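PDB 3EC4: putative Acetyltransferase from the GNAT family, which probably transfers an acyl group, most likely acetyl from acetyl-coenzyme A, to an acceptor molecule, as is usual for enzymes of the GNAT family. Local coordinates for residues A[9-13]-A[40-45]; A[14-20]-A[150-155]; A[68-73]-A[220-224]; A[157-161]-A[193-197]. The contacts are given in a common frame with arbitrary orientation. Residue numbers count along the deposited sequence, not the author numbering.

Contact 1. Residues A[9-13]-A[40-45]; sequences DRPVW and FAAAAP
A short helix begins and sets its first turn down on an extended run of alanines. Arg10 takes the N-cap position, extended (phi -138°, psi 74°). Residues 11-13 then turn helical. The alanines through Ala43 run as a strand. The CA atoms of Trp13 and Ala42 lie 5.3 Å apart. The methyl of Ala42 is the bump. It fits the hollow between Val12 and the base of Trp13, with Ala42 CB 3.9 Å from Val12 CG1 and 3.8 Å from Trp13 CB. Val12 (chi1 t) lays CG1 3.9 Å from Phe40 CB, while the Phe40 ring leads away. Trp13 (chi1 t, chi2 -104°) reaches along the strand. The carbonyl Ala43 O lies over one face of its ring, and Trp13 CH2 is 3.7 Å from Ala44 CB. The ring rests on the backbone itself, with Trp13 CZ3 3.3 Å from Ala44 N and 3.4 Å from Ala43 C. Arg10 (chi1-chi3 m, t, p) arches over. Arg10 NH2 donates a 2.8 Å hydrogen bond to Ala43 O, and Arg10 NH1 a weak one of 3.2 Å to the same oxygen. Arg10 NH1 also lies 3.8 Å from Pro45 CD. This is a helix N-terminus packed on a two-stranded antiparallel sheet. The partner strand 30-32 carries Arg31, which makes a cation-pi contact with Trp13. Arg10 NE forms a salt bridge to Glu66 on edge strand 61-66 of the main sheet.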
# COMPACT_ATOMS: atom_id res chain seq x y z
N ASP A 9 -12.25 -4.97 -4.60
CA ASP A 9 -13.05 -5.19 -3.38
C ASP A 9 -12.30 -5.98 -2.32
O ASP A 9 -12.64 -5.94 -1.14
CB ASP A 9 -14.36 -5.88 -3.71
CG ASP A 9 -15.30 -5.03 -4.50
OD1 ASP A 9 -15.14 -3.80 -4.58
OD2 ASP A 9 -16.18 -5.63 -5.12
N ARG A 10 -11.36 -6.80 -2.74
CA ARG A 10 -10.56 -7.56 -1.80
C ARG A 10 -9.11 -7.54 -2.26
O ARG A 10 -8.63 -8.51 -2.86
CB ARG A 10 -11.08 -8.99 -1.69
CG ARG A 10 -12.53 -9.14 -1.22
CD ARG A 10 -12.79 -10.57 -0.72
NE ARG A 10 -12.02 -10.76 0.49
CZ ARG A 10 -11.60 -11.92 0.99
NH1 ARG A 10 -11.88 -13.08 0.41
NH2 ARG A 10 -10.88 -11.90 2.10
N PRO A 11 -8.43 -6.39 -2.09
CA PRO A 11 -7.13 -6.20 -2.76
C PRO A 11 -6.03 -7.09 -2.21
O PRO A 11 -5.19 -7.56 -2.96
CB PRO A 11 -6.85 -4.69 -2.61
CG PRO A 11 -7.77 -4.21 -1.57
CD PRO A 11 -8.87 -5.20 -1.36
N VAL A 12 -6.08 -7.42 -0.93
CA VAL A 12 -5.09 -8.35 -0.35
C VAL A 12 -5.33 -9.77 -0.84
O VAL A 12 -4.40 -10.45 -1.30
CB VAL A 12 -5.14 -8.31 1.23
CG1 VAL A 12 -4.15 -9.33 1.80
CG2 VAL A 12 -4.88 -6.91 1.73
N TRP A 13 -6.57 -10.23 -0.69
CA TRP A 13 -6.95 -11.55 -1.12
C TRP A 13 -6.60 -11.74 -2.58
O TRP A 13 -5.91 -12.70 -2.96
CB TRP A 13 -8.43 -11.78 -0.85
CG TRP A 13 -8.94 -13.16 -1.24
CD1 TRP A 13 -9.69 -13.44 -2.34
CD2 TRP A 13 -8.79 -14.40 -0.53
NE1 TRP A 13 -10.02 -14.77 -2.36
CE2 TRP A 13 -9.47 -15.39 -1.27
CE3 TRP A 13 -8.13 -14.77 0.65
CZ2 TRP A 13 -9.51 -16.73 -0.88
CZ3 TRP A 13 -8.18 -16.09 1.04
CH2 TRP A 13 -8.85 -17.07 0.26
N PHE A 40 0.15 -7.86 5.64
CA PHE A 40 -1.22 -8.00 5.14
C PHE A 40 -1.63 -9.48 5.09
O PHE A 40 -0.82 -10.35 4.82
CB PHE A 40 -1.39 -7.36 3.77
CG PHE A 40 -1.27 -5.87 3.81
CD1 PHE A 40 -2.29 -5.11 4.32
CD2 PHE A 40 -0.09 -5.25 3.41
CE1 PHE A 40 -2.19 -3.76 4.39
CE2 PHE A 40 0.03 -3.89 3.51
CZ PHE A 40 -1.01 -3.15 4.00
N ALA A 41 -2.92 -9.73 5.35
CA ALA A 41 -3.48 -11.10 5.27
C ALA A 41 -4.95 -11.03 4.91
O ALA A 41 -5.57 -9.98 5.00
CB ALA A 41 -3.26 -11.91 6.59
N ALA A 42 -5.50 -12.17 4.49
CA ALA A 42 -6.90 -12.27 4.11
C ALA A 42 -7.34 -13.72 4.25
O ALA A 42 -6.52 -14.66 4.11
CB ALA A 42 -7.12 -11.76 2.67
N ALA A 43 -8.62 -13.89 4.50
CA ALA A 43 -9.24 -15.24 4.63
C ALA A 43 -10.35 -15.45 3.60
O ALA A 43 -11.03 -14.50 3.18
CB ALA A 43 -9.81 -15.42 6.06
N ALA A 44 -10.58 -16.70 3.22
CA ALA A 44 -11.70 -17.02 2.36
C ALA A 44 -12.96 -16.65 3.11
O ALA A 44 -12.98 -16.72 4.33
CB ALA A 44 -11.72 -18.53 2.00
N PRO A 45 -14.02 -16.25 2.39
CA PRO A 45 -15.29 -16.08 3.10
C PRO A 45 -15.64 -17.34 3.90
O PRO A 45 -15.51 -18.44 3.40
CB PRO A 45 -16.30 -15.85 1.98
CG PRO A 45 -15.51 -15.42 0.81
CD PRO A 45 -14.17 -16.10 0.94

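Contact 2. Residues A[14-20]-A[150-155]; sequences NSLGGPQ and RMRPAP
The end of helix 11-17 and the turn after it lie against an irregular loop. Ser15 and Pro153 have CA atoms 3.8 Å apart, and Pro19 and Pro155 6.0 Å. Gly18 leaves helical geometry (phi -114°, psi -129°). The chain then folds back: Gln20 N donates to Ser15 O at 2.9 Å.

Two hydrogen bonds cross the contact, both made by the side-chain amide of Gln20 (chi1 m, chi2 t). Gln20 NE2 donates to Arg150 O at 2.9 Å, and Gln20 OE1 accepts from Arg152 N at 2.9 Å. A CA-H...O contact, Ser15 CA to Arg152 O at 3.4 Å, supplements them.

Apolar and van der Waals contacts do the rest. Pro19 CG sits 3.2 Å from Arg152 O and 4.0 Å from Pro155 CD. Asn14 CB is 4.2 Å from Pro153 CB, and Ser15 OG is 4.0 Å from the SE of selenomethionine Met151. Ser15 OG is hydrogen-bonded within its own helix to Pro11 O.

A glutamine amide thus stands in for backbone pairing and ties the N-terminal helix to the connection between antiparallel strands 142-149 and 157-165. Met151 and Pro153 pack on Tyr194 of strand 192-198, and Arg150 pairs with Glu159.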
# COMPACT_ATOMS: atom_id res chain seq x y z
N ASN A 14 -7.02 -10.78 -3.39
CA ASN A 14 -6.92 -10.95 -4.82
C ASN A 14 -5.49 -10.82 -5.35
O ASN A 14 -5.09 -11.56 -6.24
CB ASN A 14 -7.88 -10.01 -5.49
CG ASN A 14 -9.32 -10.45 -5.33
OD1 ASN A 14 -9.62 -11.65 -5.16
ND2 ASN A 14 -10.21 -9.50 -5.41
N SER A 15 -4.71 -9.92 -4.75
CA SER A 15 -3.29 -9.78 -5.16
C SER A 15 -2.52 -11.05 -4.84
O SER A 15 -1.76 -11.54 -5.65
CB SER A 15 -2.63 -8.54 -4.53
OG SER A 15 -2.59 -8.61 -3.12
N LEU A 16 -2.74 -11.59 -3.64
CA LEU A 16 -2.02 -12.78 -3.19
C LEU A 16 -2.47 -14.09 -3.84
O LEU A 16 -1.72 -15.07 -3.84
CB LEU A 16 -2.10 -12.91 -1.66
CG LEU A 16 -1.42 -11.81 -0.85
CD1 LEU A 16 -1.72 -12.02 0.66
CD2 LEU A 16 0.10 -11.81 -1.17
N GLY A 17 -3.67 -14.10 -4.40
CA GLY A 17 -4.12 -15.20 -5.25
C GLY A 17 -3.89 -15.00 -6.73
O GLY A 17 -4.00 -15.96 -7.51
N GLY A 18 -3.51 -13.78 -7.10
CA GLY A 18 -3.34 -13.35 -8.49
C GLY A 18 -1.91 -13.02 -8.82
O GLY A 18 -1.05 -13.84 -8.55
N PRO A 19 -1.65 -11.83 -9.42
CA PRO A 19 -0.31 -11.48 -9.85
C PRO A 19 0.80 -11.68 -8.79
O PRO A 19 1.89 -12.04 -9.15
CB PRO A 19 -0.43 -9.99 -10.26
CG PRO A 19 -1.83 -9.82 -10.60
CD PRO A 19 -2.64 -10.79 -9.79
N GLN A 20 0.49 -11.49 -7.48
CA GLN A 20 1.51 -11.63 -6.44
C GLN A 20 1.44 -12.93 -5.63
O GLN A 20 1.81 -13.00 -4.44
CB GLN A 20 1.49 -10.35 -5.56
CG GLN A 20 2.05 -9.20 -6.33
CD GLN A 20 1.61 -7.85 -5.80
OE1 GLN A 20 0.56 -7.75 -5.17
NE2 GLN A 20 2.37 -6.81 -6.09
N ARG A 150 2.80 -1.05 -4.91
CA ARG A 150 2.55 -2.14 -3.98
C ARG A 150 1.64 -3.22 -4.56
O ARG A 150 2.09 -3.95 -5.45
CB ARG A 150 2.10 -1.57 -2.63
CG ARG A 150 2.19 -2.49 -1.46
CD ARG A 150 1.91 -1.80 -0.15
NE ARG A 150 0.54 -1.39 -0.02
CZ ARG A 150 0.05 -0.73 1.04
NH1 ARG A 150 0.81 -0.40 2.09
NH2 ARG A 150 -1.20 -0.39 1.06
N MSE A 151 0.40 -3.37 -4.07
CA MSE A 151 -0.41 -4.54 -4.43
C MSE A 151 -0.89 -4.51 -5.88
O MSE A 151 -1.09 -3.43 -6.49
CB MSE A 151 -1.62 -4.71 -3.50
CG MSE A 151 -1.24 -4.79 -2.07
SE MSE A 151 -2.74 -5.26 -0.95
CE MSE A 151 -2.26 -4.11 0.57
N ARG A 152 -1.09 -5.70 -6.42
CA ARG A 152 -1.59 -5.86 -7.78
C ARG A 152 -2.71 -6.89 -7.78
O ARG A 152 -2.46 -8.05 -7.99
CB ARG A 152 -0.46 -6.30 -8.71
CG ARG A 152 0.60 -5.20 -8.88
CD ARG A 152 1.83 -5.71 -9.56
NE ARG A 152 2.81 -4.64 -9.65
CZ ARG A 152 2.87 -3.74 -10.61
NH1 ARG A 152 2.08 -3.83 -11.67
NH2 ARG A 152 3.78 -2.77 -10.53
N PRO A 153 -3.95 -6.44 -7.49
CA PRO A 153 -5.11 -7.32 -7.35
C PRO A 153 -5.54 -8.08 -8.62
O PRO A 153 -6.25 -9.08 -8.53
CB PRO A 153 -6.20 -6.39 -6.83
CG PRO A 153 -5.44 -5.26 -6.13
CD PRO A 153 -4.28 -5.05 -7.11
N ALA A 154 -5.16 -7.55 -9.77
CA ALA A 154 -5.30 -8.17 -11.07
C ALA A 154 -4.19 -7.63 -11.99
O ALA A 154 -3.60 -6.58 -11.71
CB ALA A 154 -6.69 -7.90 -11.66
N PRO A 155 -3.90 -8.35 -13.10
CA PRO A 155 -2.82 -7.90 -13.97
C PRO A 155 -2.86 -6.44 -14.40
O PRO A 155 -1.80 -5.82 -14.51
CB PRO A 155 -2.93 -8.85 -15.17
CG PRO A 155 -3.44 -10.12 -14.53
CD PRO A 155 -4.50 -9.60 -13.58

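Contact 3. Residues A[68-73]-A[220-224]; sequences EPVAPP and TATLL
An extended, proline-rich loop runs beside a strand in nearly the same direction, 15° apart end to end. The CA atoms of Glu68 and Thr220 are 5.4 Å apart, those of Pro72 and Leu224 6.9 Å. Thr220 begins the contact, with CB 3.7 Å from both Glu68 C and Pro69 N. Water 1 donates to Thr220 O and Glu68 O, each at 2.8 Å. Thr222 (chi1 m) is the polar centre. Thr222 OG1 accepts from Val70 N at 3.1 Å and from water 2 at 2.9 Å, and it donates to water 1 at 2.8 Å. Water 2 also donates to Val70 O at 2.8 Å. Leu224 (m, t) closes the run, with CD2 4.2 Å from Pro72 CB and CD1 4.1 Å from Pro73 CD. Thr222 and two waters thus supply the polar links in place of strand-like backbone pairing. The loop is a crossover. It passes over one face of strand 214-226, which lies between strands 61-66 and 76-88, the two the loop connects.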
# COMPACT_ATOMS: atom_id res chain seq x y z
N GLU A 68 -15.65 -4.13 4.77
CA GLU A 68 -16.14 -3.85 6.11
C GLU A 68 -15.08 -4.21 7.18
O GLU A 68 -14.16 -4.96 6.90
CB GLU A 68 -17.41 -4.66 6.33
CG GLU A 68 -18.48 -4.34 5.30
CD GLU A 68 -18.91 -2.87 5.34
OE1 GLU A 68 -18.77 -2.24 6.41
OE2 GLU A 68 -19.39 -2.34 4.29
N PRO A 69 -15.26 -3.70 8.43
CA PRO A 69 -14.42 -4.18 9.50
C PRO A 69 -14.44 -5.71 9.54
O PRO A 69 -15.50 -6.33 9.32
CB PRO A 69 -15.12 -3.64 10.75
CG PRO A 69 -15.79 -2.39 10.26
CD PRO A 69 -16.26 -2.73 8.92
N VAL A 70 -13.28 -6.30 9.81
CA VAL A 70 -13.21 -7.73 10.12
C VAL A 70 -13.40 -7.95 11.64
O VAL A 70 -12.70 -7.35 12.48
CB VAL A 70 -11.88 -8.34 9.64
CG1 VAL A 70 -11.82 -9.83 9.98
CG2 VAL A 70 -11.69 -8.11 8.11
N ALA A 71 -14.35 -8.82 11.99
CA ALA A 71 -14.57 -9.22 13.39
C ALA A 71 -13.37 -10.03 13.94
O ALA A 71 -12.78 -10.86 13.24
CB ALA A 71 -15.88 -10.03 13.51
N PRO A 72 -12.95 -9.77 15.17
CA PRO A 72 -11.85 -10.58 15.70
C PRO A 72 -12.29 -12.01 15.98
O PRO A 72 -13.09 -12.22 16.88
CB PRO A 72 -11.49 -9.87 17.01
CG PRO A 72 -12.75 -9.16 17.40
CD PRO A 72 -13.39 -8.75 16.13
N PRO A 73 -11.75 -13.01 15.23
CA PRO A 73 -12.15 -14.35 15.66
C PRO A 73 -11.47 -14.77 16.94
O PRO A 73 -10.57 -14.07 17.43
CB PRO A 73 -11.67 -15.24 14.53
CG PRO A 73 -10.58 -14.50 13.89
CD PRO A 73 -10.82 -13.06 14.09
N THR A 220 -12.27 -0.64 4.56
CA THR A 220 -11.82 -0.66 5.95
C THR A 220 -10.55 -1.48 6.13
O THR A 220 -10.50 -2.66 5.71
CB THR A 220 -12.89 -1.25 6.87
OG1 THR A 220 -14.14 -0.58 6.61
CG2 THR A 220 -12.52 -1.11 8.34
N ALA A 221 -9.56 -0.85 6.76
CA ALA A 221 -8.35 -1.54 7.21
C ALA A 221 -8.56 -1.96 8.65
O ALA A 221 -8.87 -1.11 9.50
CB ALA A 221 -7.14 -0.61 7.12
N THR A 222 -8.42 -3.26 8.92
CA THR A 222 -8.48 -3.81 10.29
C THR A 222 -7.11 -4.37 10.72
O THR A 222 -6.50 -5.13 9.97
CB THR A 222 -9.53 -4.93 10.42
OG1 THR A 222 -10.87 -4.43 10.18
CG2 THR A 222 -9.44 -5.61 11.77
N LEU A 223 -6.65 -3.98 11.91
CA LEU A 223 -5.44 -4.50 12.52
C LEU A 223 -5.82 -5.43 13.67
O LEU A 223 -6.43 -5.02 14.68
CB LEU A 223 -4.56 -3.34 13.02
CG LEU A 223 -3.22 -3.79 13.62
CD1 LEU A 223 -2.37 -4.52 12.53
CD2 LEU A 223 -2.53 -2.53 14.18
N LEU A 224 -5.50 -6.71 13.48
CA LEU A 224 -5.71 -7.74 14.48
C LEU A 224 -4.39 -8.15 15.12
O LEU A 224 -3.38 -8.40 14.42
CB LEU A 224 -6.39 -9.00 13.89
CG LEU A 224 -7.79 -8.83 13.27
CD1 LEU A 224 -8.25 -10.20 12.69
CD2 LEU A 224 -8.82 -8.25 14.27
O HOH W 1 -11.48 -4.55 7.49
O HOH W 2 -12.38 -4.55 12.68

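Contact 4. Residues A[157-161]-A[193-197]; sequences LAEVS and PYLHS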
# COMPACT_ATOMS: atom_id res chain seq x y z
N LEU A 157 -4.22 -3.84 -12.67
CA LEU A 157 -4.38 -2.93 -11.53
C LEU A 157 -3.08 -2.88 -10.73
O LEU A 157 -2.44 -3.90 -10.52
CB LEU A 157 -5.52 -3.38 -10.60
CG LEU A 157 -6.91 -3.38 -11.26
CD1 LEU A 157 -7.92 -4.22 -10.47
CD2 LEU A 157 -7.32 -1.91 -11.39
N ALA A 158 -2.72 -1.69 -10.24
CA ALA A 158 -1.47 -1.51 -9.51
C ALA A 158 -1.64 -0.41 -8.47
O ALA A 158 -2.15 0.65 -8.79
CB ALA A 158 -0.33 -1.17 -10.46
N GLU A 159 -1.18 -0.68 -7.26
CA GLU A 159 -1.33 0.24 -6.16
C GLU A 159 -0.18 1.25 -6.03
O GLU A 159 0.98 0.87 -5.99
CB GLU A 159 -1.43 -0.55 -4.85
CG GLU A 159 -1.90 0.31 -3.67
CD GLU A 159 -1.92 -0.46 -2.37
OE1 GLU A 159 -1.19 -1.46 -2.29
OE2 GLU A 159 -2.64 -0.03 -1.42
N VAL A 160 -0.53 2.52 -5.93
CA VAL A 160 0.39 3.57 -5.47
C VAL A 160 0.51 3.57 -3.94
O VAL A 160 -0.49 3.61 -3.24
CB VAL A 160 -0.07 4.95 -5.93
CG1 VAL A 160 0.95 6.00 -5.51
CG2 VAL A 160 -0.25 4.92 -7.49
N SER A 161 1.75 3.46 -3.43
CA SER A 161 2.02 3.31 -1.98
C SER A 161 3.39 3.89 -1.60
O SER A 161 4.22 4.23 -2.47
CB SER A 161 1.92 1.84 -1.51
OG SER A 161 1.73 1.73 -0.09
N PRO A 193 -3.80 2.73 -12.12
CA PRO A 193 -3.45 3.04 -10.74
C PRO A 193 -4.66 3.08 -9.85
O PRO A 193 -5.72 3.52 -10.27
CB PRO A 193 -2.82 4.45 -10.83
CG PRO A 193 -2.47 4.64 -12.28
CD PRO A 193 -3.49 3.86 -13.02
N TYR A 194 -4.47 2.62 -8.63
CA TYR A 194 -5.42 2.83 -7.53
C TYR A 194 -4.65 3.08 -6.24
O TYR A 194 -3.46 2.79 -6.14
CB TYR A 194 -6.36 1.63 -7.41
CG TYR A 194 -5.79 0.47 -6.66
CD1 TYR A 194 -4.94 -0.42 -7.28
CD2 TYR A 194 -6.15 0.24 -5.35
CE1 TYR A 194 -4.39 -1.50 -6.56
CE2 TYR A 194 -5.65 -0.80 -4.65
CZ TYR A 194 -4.76 -1.68 -5.27
OH TYR A 194 -4.25 -2.75 -4.56
N LEU A 195 -5.34 3.57 -5.22
CA LEU A 195 -4.74 3.79 -3.93
C LEU A 195 -5.81 3.85 -2.89
O LEU A 195 -6.98 3.91 -3.19
CB LEU A 195 -3.90 5.07 -3.91
CG LEU A 195 -4.62 6.40 -4.26
CD1 LEU A 195 -5.43 6.92 -3.08
CD2 LEU A 195 -3.64 7.47 -4.78
N HIS A 196 -5.39 3.77 -1.65
CA HIS A 196 -6.25 4.04 -0.51
C HIS A 196 -5.77 5.27 0.21
O HIS A 196 -4.55 5.45 0.39
CB HIS A 196 -6.26 2.87 0.49
CG HIS A 196 -6.82 1.59 -0.06
ND1 HIS A 196 -6.02 0.57 -0.54
CD2 HIS A 196 -8.10 1.17 -0.26
CE1 HIS A 196 -6.77 -0.41 -0.99
NE2 HIS A 196 -8.04 -0.08 -0.82
N SER A 197 -6.70 6.10 0.65
CA SER A 197 -6.41 7.16 1.62
C SER A 197 -7.17 6.82 2.89
O SER A 197 -8.21 6.25 2.79
CB SER A 197 -6.95 8.48 1.11
OG SER A 197 -6.64 9.57 1.97
O HOH W 3 -2.51 2.93 -1.41
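Two backbone hydrogen bonds join these parallel strands: Tyr194 N to Ala158 O at 3.0 Å and Val160 N to Tyr194 O at 2.9 Å. Tyr194 thus bonds through both its N and its O. Bridges pair Ala158 with Pro193 and Glu159 with Tyr194. Beyond them the ladder opens. Val160 O and His196 N are 5.2 Å apart, and water 3 fills the gap. Water 3 donates to Val160 O at 2.8 Å and to Glu159 OE2 at 3.0 Å, and accepts from His196 N at 3.0 Å. The axes diverge by 45°. Such splaying of two parallel central strands is characteristic of the GNAT fold, where the cleft between them usually takes acetyl-coenzyme A.

Further out, Glu159 CG makes a CH-pi contact over the Tyr194 ring, 4.2 Å from its centroid. The carboxylate extends to a salt bridge with Arg150. Val160 CG2 meets Pro193 CB at 4.2 Å. The strands belong to a beta-alpha-beta unit. Its helix 174-188 packs on Ala158, Val160 and Pro193 through Ile183 and Met186. On the other face, Tyr194 meets Pro11 of helix 11-17.

Contact 4 is the core, its centre about 7 Å from the centre of the chain, and relies on strand pairing. Contact 3 reaches the same sheet, its centre about 17 Å from that of the chain; there a largely exposed loop is held by a threonine, two waters and a leucine packed on prolines. Contacts 1 and 2 share helix 11-17. Contact 1 is buried and mostly apolar, with an arginine reaching a carbonyl. Contact 2 is partly exposed and uses a glutamine amide. They touch where Val12 and Phe40 meet Met151. Contact 2 joins contact 4 through the Arg150–Glu159 salt bridge, and Pro11 of contact 1 packs on Tyr194 and His196. Contact 3 touches none.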